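Local coordinates for protein Succinylglutamatedesuccinylase/aspartoacylase (Rhodobacter sphaeroides 2.4.1, PDB 3CDX) that probably hydrolyses amide or ester bonds as a metal-dependent enzyme of the succinylglutamate desuccinylase/aspartoacylase family, here with calcium bound, at residues Ser107-Gly120 / Gly124-Ser136. Residues are numbered along the deposited sequence; the frame is centred on the assembly and turned at random.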
ATOM      1  N   SER A 107       5.987  13.212   4.377  1.00 24.12           N
ATOM      2  CA  SER A 107       7.057  12.633   3.573  1.00 24.95           C
ATOM      3  C   SER A 107       6.711  11.247   3.053  1.00 25.61           C
ATOM      4  O   SER A 107       6.367  10.372   3.843  1.00 24.58           O
ATOM      5  CB  SER A 107       8.313  12.498   4.428  1.00 25.33           C
ATOM      6  OG  SER A 107       9.406  11.998   3.674  1.00 27.45           O
ATOM      7  N   PRO A 108       6.874  11.015   1.737  1.00 25.86           N
ATOM      8  CA  PRO A 108       6.653   9.625   1.283  1.00 26.59           C
ATOM      9  C   PRO A 108       7.861   8.718   1.629  1.00 27.57           C
ATOM     10  O   PRO A 108       7.827   7.518   1.347  1.00 28.22           O
ATOM     11  CB  PRO A 108       6.545   9.767  -0.258  1.00 26.55           C
ATOM     12  CG  PRO A 108       7.479  10.935  -0.554  1.00 27.21           C
ATOM     13  CD  PRO A 108       7.285  11.907   0.636  1.00 25.12           C
ATOM     14  N   VAL A 109       8.935   9.277   2.182  1.00 26.75           N
ATOM     15  CA  VAL A 109      10.080   8.453   2.539  1.00 28.13           C
ATOM     16  C   VAL A 109       9.835   7.768   3.897  1.00 27.92           C
ATOM     17  O   VAL A 109       9.973   6.558   4.024  1.00 28.89           O
ATOM     18  CB  VAL A 109      11.425   9.278   2.544  1.00 28.25           C
ATOM     19  CG1 VAL A 109      12.579   8.470   3.162  1.00 28.86           C
ATOM     20  CG2 VAL A 109      11.797   9.749   1.133  1.00 28.45           C
ATOM     21  N   ASP A 110       9.433   8.552   4.896  1.00 27.38           N
ATOM     22  CA  ASP A 110       9.281   8.077   6.280  1.00 25.96           C
ATOM     23  C   ASP A 110       7.921   8.413   6.905  1.00 26.04           C
ATOM     24  O   ASP A 110       7.669   8.176   8.118  1.00 26.59           O
ATOM     25  CB  ASP A 110      10.440   8.574   7.149  1.00 25.06           C
ATOM     26  CG  ASP A 110      10.565  10.100   7.181  1.00 25.62           C
ATOM     27  OD1 ASP A 110       9.659  10.813   6.689  1.00 21.59           O
ATOM     28  OD2 ASP A 110      11.562  10.581   7.761  1.00 22.78           O
ATOM     29  N   GLY A 111       7.043   8.984   6.081  1.00 25.70           N
ATOM     30  CA  GLY A 111       5.699   9.321   6.481  1.00 24.84           C
ATOM     31  C   GLY A 111       5.601  10.422   7.508  1.00 25.88           C
ATOM     32  O   GLY A 111       4.512  10.654   8.080  1.00 24.80           O
ATOM     33  N   ARG A 112       6.724  11.080   7.793  1.00 25.17           N
ATOM     34  CA  ARG A 112       6.708  12.150   8.772  1.00 26.46           C
ATOM     35  C   ARG A 112       6.238  13.518   8.240  1.00 27.63           C
ATOM     36  O   ARG A 112       6.489  13.903   7.095  1.00 25.98           O
ATOM     37  CB  ARG A 112       8.078  12.321   9.464  1.00 26.75           C
ATOM     38  CG  ARG A 112       8.566  11.087  10.333  1.00 29.65           C
ATOM     39  CD  ARG A 112       7.616  10.675  11.487  1.00 28.20           C
ATOM     40  NE  ARG A 112       7.572  11.653  12.601  1.00 31.85           N
ATOM     41  CZ  ARG A 112       8.479  11.759  13.588  1.00 31.81           C
ATOM     42  NH1 ARG A 112       8.313  12.677  14.543  1.00 30.79           N
ATOM     43  NH2 ARG A 112       9.556  10.959  13.636  1.00 30.49           N
ATOM     44  N   ASP A 113       5.602  14.272   9.127  1.00 28.14           N
ATOM     45  CA  ASP A 113       5.432  15.696   8.905  1.00 29.17           C
ATOM     46  C   ASP A 113       6.732  16.318   9.386  1.00 29.01           C
ATOM     47  O   ASP A 113       6.988  16.358  10.581  1.00 29.64           O
ATOM     48  CB  ASP A 113       4.269  16.224   9.725  1.00 28.98           C
ATOM     49  CG  ASP A 113       3.952  17.689   9.402  1.00 30.85           C
ATOM     50  OD1 ASP A 113       4.888  18.447   9.046  1.00 26.97           O
ATOM     51  OD2 ASP A 113       2.756  18.051   9.500  1.00 31.14           O
ATOM     52  N   ILE A 114       7.566  16.779   8.468  1.00 28.48           N
ATOM     53  CA  ILE A 114       8.878  17.273   8.851  1.00 29.09           C
ATOM     54  C   ILE A 114       8.789  18.406   9.864  1.00 29.46           C
ATOM     55  O   ILE A 114       9.711  18.586  10.663  1.00 29.62           O
ATOM     56  CB  ILE A 114       9.713  17.696   7.622  1.00 28.58           C
ATOM     57  CG1 ILE A 114      11.179  17.987   7.982  1.00 28.58           C
ATOM     58  CG2 ILE A 114       9.054  18.895   6.922  1.00 30.37           C
ATOM     59  CD1 ILE A 114      12.142  18.077   6.712  1.00 28.51           C
ATOM     60  N   ASN A 115       7.688  19.160   9.827  1.00 28.88           N
ATOM     61  CA  ASN A 115       7.497  20.289  10.721  1.00 29.96           C
ATOM     62  C   ASN A 115       6.917  19.878  12.066  1.00 31.41           C
ATOM     63  O   ASN A 115       6.434  20.713  12.821  1.00 31.78           O
ATOM     64  CB  ASN A 115       6.598  21.340  10.059  1.00 29.43           C
ATOM     65  CG  ASN A 115       7.172  22.748  10.140  1.00 30.61           C
ATOM     66  OD1 ASN A 115       8.367  22.939  10.391  1.00 31.26           O
ATOM     67  ND2 ASN A 115       6.313  23.759   9.880  1.00 30.58           N
ATOM     68  N   ARG A 116       6.918  18.573  12.342  1.00 32.43           N
ATOM     69  CA  ARG A 116       6.744  18.085  13.689  1.00 34.00           C
ATOM     70  C   ARG A 116       8.040  17.362  14.103  1.00 34.29           C
ATOM     71  O   ARG A 116       8.019  16.618  15.102  1.00 33.82           O
ATOM     72  CB  ARG A 116       5.537  17.112  13.781  1.00 34.65           C
ATOM     73  CG  ARG A 116       4.191  17.670  13.339  1.00 37.13           C
ATOM     74  CD  ARG A 116       3.807  18.928  14.126  1.00 43.49           C
ATOM     75  NE  ARG A 116       2.475  19.448  13.805  1.00 47.01           N
ATOM     76  CZ  ARG A 116       2.223  20.544  13.079  1.00 50.61           C
ATOM     77  NH1 ARG A 116       3.212  21.262  12.561  1.00 51.24           N
ATOM     78  NH2 ARG A 116       0.962  20.917  12.855  1.00 51.66           N
ATOM     79  N   CYS A 117       9.130  17.561  13.324  1.00 33.03           N
ATOM     80  CA  CYS A 117      10.411  16.830  13.511  1.00 33.75           C
ATOM     81  C   CYS A 117      11.610  17.659  14.003  1.00 33.34           C
ATOM     82  O   CYS A 117      12.683  17.108  14.251  1.00 33.44           O
ATOM     83  CB  CYS A 117      10.857  16.094  12.223  1.00 33.75           C
ATOM     84  SG  CYS A 117       9.853  14.679  11.785  1.00 34.10           S
ATOM     85  N   PHE A 118      11.454  18.972  14.111  1.00 33.15           N
ATOM     86  CA  PHE A 118      12.566  19.819  14.535  1.00 32.48           C
ATOM     87  C   PHE A 118      12.771  19.742  16.059  1.00 33.14           C
ATOM     88  O   PHE A 118      11.798  19.527  16.800  1.00 32.27           O
ATOM     89  CB  PHE A 118      12.320  21.251  14.100  1.00 32.40           C
ATOM     90  CG  PHE A 118      12.505  21.473  12.617  1.00 31.19           C
ATOM     91  CD1 PHE A 118      11.442  21.356  11.759  1.00 30.46           C
ATOM     92  CD2 PHE A 118      13.761  21.786  12.095  1.00 29.48           C
ATOM     93  CE1 PHE A 118      11.602  21.546  10.404  1.00 29.79           C
ATOM     94  CE2 PHE A 118      13.942  21.985  10.744  1.00 29.18           C
ATOM     95  CZ  PHE A 118      12.859  21.872   9.892  1.00 31.15           C
ATOM     96  N   PRO A 119      14.022  19.958  16.536  1.00 32.98           N
ATOM     97  CA  PRO A 119      15.243  20.276  15.783  1.00 33.09           C
ATOM     98  C   PRO A 119      15.898  19.116  14.986  1.00 33.46           C
ATOM     99  O   PRO A 119      16.865  19.354  14.246  1.00 33.87           O
ATOM    100  CB  PRO A 119      16.185  20.838  16.863  1.00 33.77           C
ATOM    101  CG  PRO A 119      15.705  20.218  18.157  1.00 34.13           C
ATOM    102  CD  PRO A 119      14.236  19.971  17.998  1.00 33.49           C
ATOM    103  N   GLY A 120      15.382  17.895  15.142  1.00 33.43           N
ATOM    104  CA  GLY A 120      15.778  16.766  14.316  1.00 33.77           C
ATOM    105  C   GLY A 120      16.896  15.930  14.906  1.00 34.37           C
ATOM    106  O   GLY A 120      17.505  16.300  15.908  1.00 34.53           O
ATOM    107  N   GLY A 124      18.571   9.890  12.522  1.00 29.92           N
ATOM    108  CA  GLY A 124      17.230   9.353  12.356  1.00 29.21           C
ATOM    109  C   GLY A 124      16.831   9.171  10.899  1.00 28.59           C
ATOM    110  O   GLY A 124      17.685   9.103   9.986  1.00 26.77           O
ATOM    111  N   THR A 125      15.520   9.085  10.691  1.00 27.97           N
ATOM    112  CA  THR A 125      14.995   8.897   9.357  1.00 27.35           C
ATOM    113  C   THR A 125      15.135  10.179   8.506  1.00 27.35           C
ATOM    114  O   THR A 125      15.521  11.246   9.006  1.00 26.83           O
ATOM    115  CB  THR A 125      13.529   8.468   9.406  1.00 27.22           C
ATOM    116  OG1 THR A 125      12.754   9.517  10.001  1.00 27.76           O
ATOM    117  CG2 THR A 125      13.371   7.139  10.165  1.00 25.22           C
ATOM    118  N   PHE A 126      14.799  10.068   7.219  1.00 27.64           N
ATOM    119  CA  PHE A 126      15.140  11.113   6.259  1.00 26.05           C
ATOM    120  C   PHE A 126      14.676  12.497   6.731  1.00 25.77           C
ATOM    121  O   PHE A 126      15.445  13.450   6.716  1.00 25.01           O
ATOM    122  CB  PHE A 126      14.542  10.814   4.893  1.00 26.05           C
ATOM    123  CG  PHE A 126      14.935  11.842   3.848  1.00 25.66           C
ATOM    124  CD1 PHE A 126      16.110  11.699   3.128  1.00 25.47           C
ATOM    125  CD2 PHE A 126      14.169  12.987   3.661  1.00 25.38           C
ATOM    126  CE1 PHE A 126      16.486  12.663   2.205  1.00 26.26           C
ATOM    127  CE2 PHE A 126      14.540  13.957   2.755  1.00 25.19           C
ATOM    128  CZ  PHE A 126      15.699  13.792   2.022  1.00 25.08           C
ATOM    129  N   SER A 127      13.418  12.586   7.170  1.00 24.40           N
ATOM    130  CA  SER A 127      12.816  13.869   7.503  1.00 25.41           C
ATOM    131  C   SER A 127      13.500  14.458   8.748  1.00 25.20           C
ATOM    132  O   SER A 127      13.719  15.655   8.808  1.00 24.92           O
ATOM    133  CB  SER A 127      11.295  13.715   7.750  1.00 24.46           C
ATOM    134  OG  SER A 127      10.637  13.270   6.590  1.00 26.48           O
ATOM    135  N   GLN A 128      13.835  13.589   9.704  1.00 24.54           N
ATOM    136  CA  GLN A 128      14.566  13.967  10.910  1.00 25.93           C
ATOM    137  C   GLN A 128      15.977  14.465  10.600  1.00 25.87           C
ATOM    138  O   GLN A 128      16.453  15.422  11.227  1.00 25.61           O
ATOM    139  CB  GLN A 128      14.634  12.802  11.920  1.00 25.32           C
ATOM    140  CG  GLN A 128      13.282  12.269  12.463  1.00 23.87           C
ATOM    141  CD  GLN A 128      13.472  11.106  13.441  1.00 28.19           C
ATOM    142  OE1 GLN A 128      14.072  10.077  13.104  1.00 28.93           O
ATOM    143  NE2 GLN A 128      12.977  11.278  14.659  1.00 27.83           N
ATOM    144  N   MET A 129      16.649  13.805   9.651  1.00 25.64           N
ATOM    145  CA  MET A 129      18.019  14.180   9.255  1.00 26.09           C
ATOM    146  C   MET A 129      18.026  15.511   8.469  1.00 25.84           C
ATOM    147  O   MET A 129      18.912  16.380   8.619  1.00 25.14           O
ATOM    148  CB  MET A 129      18.609  13.014   8.420  1.00 26.76           C
ATOM    149  CG  MET A 129      19.717  13.401   7.439  1.00 29.08           C
ATOM    150  SD  MET A 129      20.301  12.095   6.290  1.00 29.33           S
ATOM    151  CE  MET A 129      19.254  12.597   4.863  1.00 27.60           C
ATOM    152  N   LEU A 130      17.012  15.677   7.636  1.00 25.27           N
ATOM    153  CA  LEU A 130      16.833  16.932   6.921  1.00 25.72           C
ATOM    154  C   LEU A 130      16.467  18.076   7.885  1.00 24.66           C
ATOM    155  O   LEU A 130      16.965  19.173   7.747  1.00 24.75           O
ATOM    156  CB  LEU A 130      15.792  16.779   5.775  1.00 25.35           C
ATOM    157  CG  LEU A 130      15.496  18.042   4.965  1.00 26.20           C
ATOM    158  CD1 LEU A 130      16.845  18.621   4.343  1.00 22.65           C
ATOM    159  CD2 LEU A 130      14.441  17.717   3.892  1.00 24.74           C
ATOM    160  N   ALA A 131      15.601  17.829   8.856  1.00 25.05           N
ATOM    161  CA  ALA A 131      15.274  18.870   9.815  1.00 24.74           C
ATOM    162  C   ALA A 131      16.552  19.277  10.566  1.00 25.87           C
ATOM    163  O   ALA A 131      16.785  20.451  10.776  1.00 25.16           O
ATOM    164  CB  ALA A 131      14.210  18.402  10.776  1.00 26.16           C
ATOM    165  N   HIS A 132      17.387  18.302  10.961  1.00 26.72           N
ATOM    166  CA  HIS A 132      18.638  18.628  11.665  1.00 27.63           C
ATOM    167  C   HIS A 132      19.599  19.499  10.830  1.00 28.39           C
ATOM    168  O   HIS A 132      20.148  20.506  11.320  1.00 29.31           O
ATOM    169  CB  HIS A 132      19.344  17.365  12.170  1.00 28.22           C
ATOM    170  CG  HIS A 132      20.746  17.615  12.652  1.00 29.27           C
ATOM    171  ND1 HIS A 132      21.852  17.435  11.844  1.00 27.35           N
ATOM    172  CD2 HIS A 132      21.217  18.037  13.857  1.00 27.56           C
ATOM    173  CE1 HIS A 132      22.944  17.748  12.526  1.00 30.22           C
ATOM    174  NE2 HIS A 132      22.588  18.115  13.749  1.00 27.12           N
ATOM    175  N   PHE A 133      19.786  19.144   9.562  1.00 28.33           N
ATOM    176  CA  PHE A 133      20.645  19.931   8.653  1.00 27.68           C
ATOM    177  C   PHE A 133      20.159  21.367   8.568  1.00 27.76           C
ATOM    178  O   PHE A 133      20.950  22.286   8.583  1.00 27.12           O
ATOM    179  CB  PHE A 133      20.669  19.284   7.254  1.00 27.67           C
ATOM    180  CG  PHE A 133      21.399  20.106   6.174  1.00 27.22           C
ATOM    181  CD1 PHE A 133      22.799  20.098   6.086  1.00 24.52           C
ATOM    182  CD2 PHE A 133      20.682  20.864   5.255  1.00 24.44           C
ATOM    183  CE1 PHE A 133      23.466  20.834   5.118  1.00 24.45           C
ATOM    184  CE2 PHE A 133      21.352  21.624   4.263  1.00 22.69           C
ATOM    185  CZ  PHE A 133      22.753  21.602   4.200  1.00 25.49           C
ATOM    186  N   LEU A 134      18.847  21.566   8.477  1.00 27.55           N
ATOM    187  CA  LEU A 134      18.346  22.923   8.303  1.00 29.35           C
ATOM    188  C   LEU A 134      18.565  23.785   9.547  1.00 28.46           C
ATOM    189  O   LEU A 134      18.945  24.922   9.421  1.00 27.34           O
ATOM    190  CB  LEU A 134      16.892  22.908   7.933  1.00 29.30           C
ATOM    191  CG  LEU A 134      16.737  22.634   6.459  1.00 33.42           C
ATOM    192  CD1 LEU A 134      15.515  21.747   6.328  1.00 36.51           C
ATOM    193  CD2 LEU A 134      16.632  23.981   5.639  1.00 33.31           C
ATOM    194  N   ASP A 135      18.332  23.196  10.722  1.00 30.03           N
ATOM    195  CA  ASP A 135      18.469  23.875  12.035  1.00 30.82           C
ATOM    196  C   ASP A 135      19.910  24.033  12.487  1.00 31.18           C
ATOM    197  O   ASP A 135      20.294  25.098  12.982  1.00 32.39           O
ATOM    198  CB  ASP A 135      17.677  23.161  13.136  1.00 30.65           C
ATOM    199  CG  ASP A 135      18.014  23.711  14.563  1.00 34.47           C
ATOM    200  OD1 ASP A 135      17.677  24.883  14.874  1.00 36.43           O
ATOM    201  OD2 ASP A 135      18.632  22.981  15.359  1.00 31.75           O
ATOM    202  N   SER A 136      20.718  22.998  12.302  1.00 30.99           N
ATOM    203  CA  SER A 136      22.105  23.031  12.759  1.00 31.38           C
ATOM    204  C   SER A 136      23.108  23.594  11.769  1.00 30.18           C
ATOM    205  O   SER A 136      24.137  24.056  12.179  1.00 30.56           O
ATOM    206  CB  SER A 136      22.555  21.616  13.166  1.00 31.50           C
ATOM    207  OG  SER A 136      21.803  21.243  14.302  1.00 36.90           O
TER
HETATM  208  O   HOH W   1      10.845  13.997   3.750  1.00 28.74           O
HETATM  209  O   HOH W   2      10.667   9.197  11.843  1.00 31.49           O
HETATM  210  O   HOH W   3      12.650  14.353  15.065  1.00 38.70           O
HETATM  211  O   HOH W   4      19.265  20.371  15.006  1.00 46.22           O
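The D110 carboxylate takes two bonds at each oxygen, three from the start of helix 126-138 and one from its own loop. Its OD2 accepts S127 N at 2.8 Å, on the syn side, and T125 OG1 at 2.8 Å, on the anti side, the two donors coming from opposite faces of the carboxylate plane. OD1 offers its syn lone pair to S127 OG, 2.6 Å away, and takes R112 N from above the plane, which closes an Asx turn. D110 CG sits between its own backbone N and carbonyl carbon (chi1 58°), a rotamer that turns both oxygens onto the helix start. Water 1 joins S107 OG to S127 OG, and water 2 links R112 NH2 to T125 OG1. R112 lays one guanidinium face over C117 SG, its plane turned 57° from the Q128 amide.

Farther along, I114 runs its CG1-CD1 arm against the helix, CD1 meeting L130 CD2 at 3.7 Å. A131 CB points squarely into one face of the F118 ring, 3.6 Å from its centroid, a CH-pi contact; F199 meets the same ring. The cis peptide before P119 leads into a close approach of the two backbones, where P119 O receives a CA-H...O contact from H132 CA at 3.2 Å. Water 4 ties P119 O to D135 OD2, while D135 OD1 pairs with R206.

The loop also carries D113, whose OD1 is hydrogen-bonded to NE2 of the calcium ligand H63. An acceptor anchored at the helix N-terminus, where the helix dipole would probably stabilise its negative charge, thus probably helps hold the part of the loop around D110 on the helix, a few residues before D113 reaches the metal site.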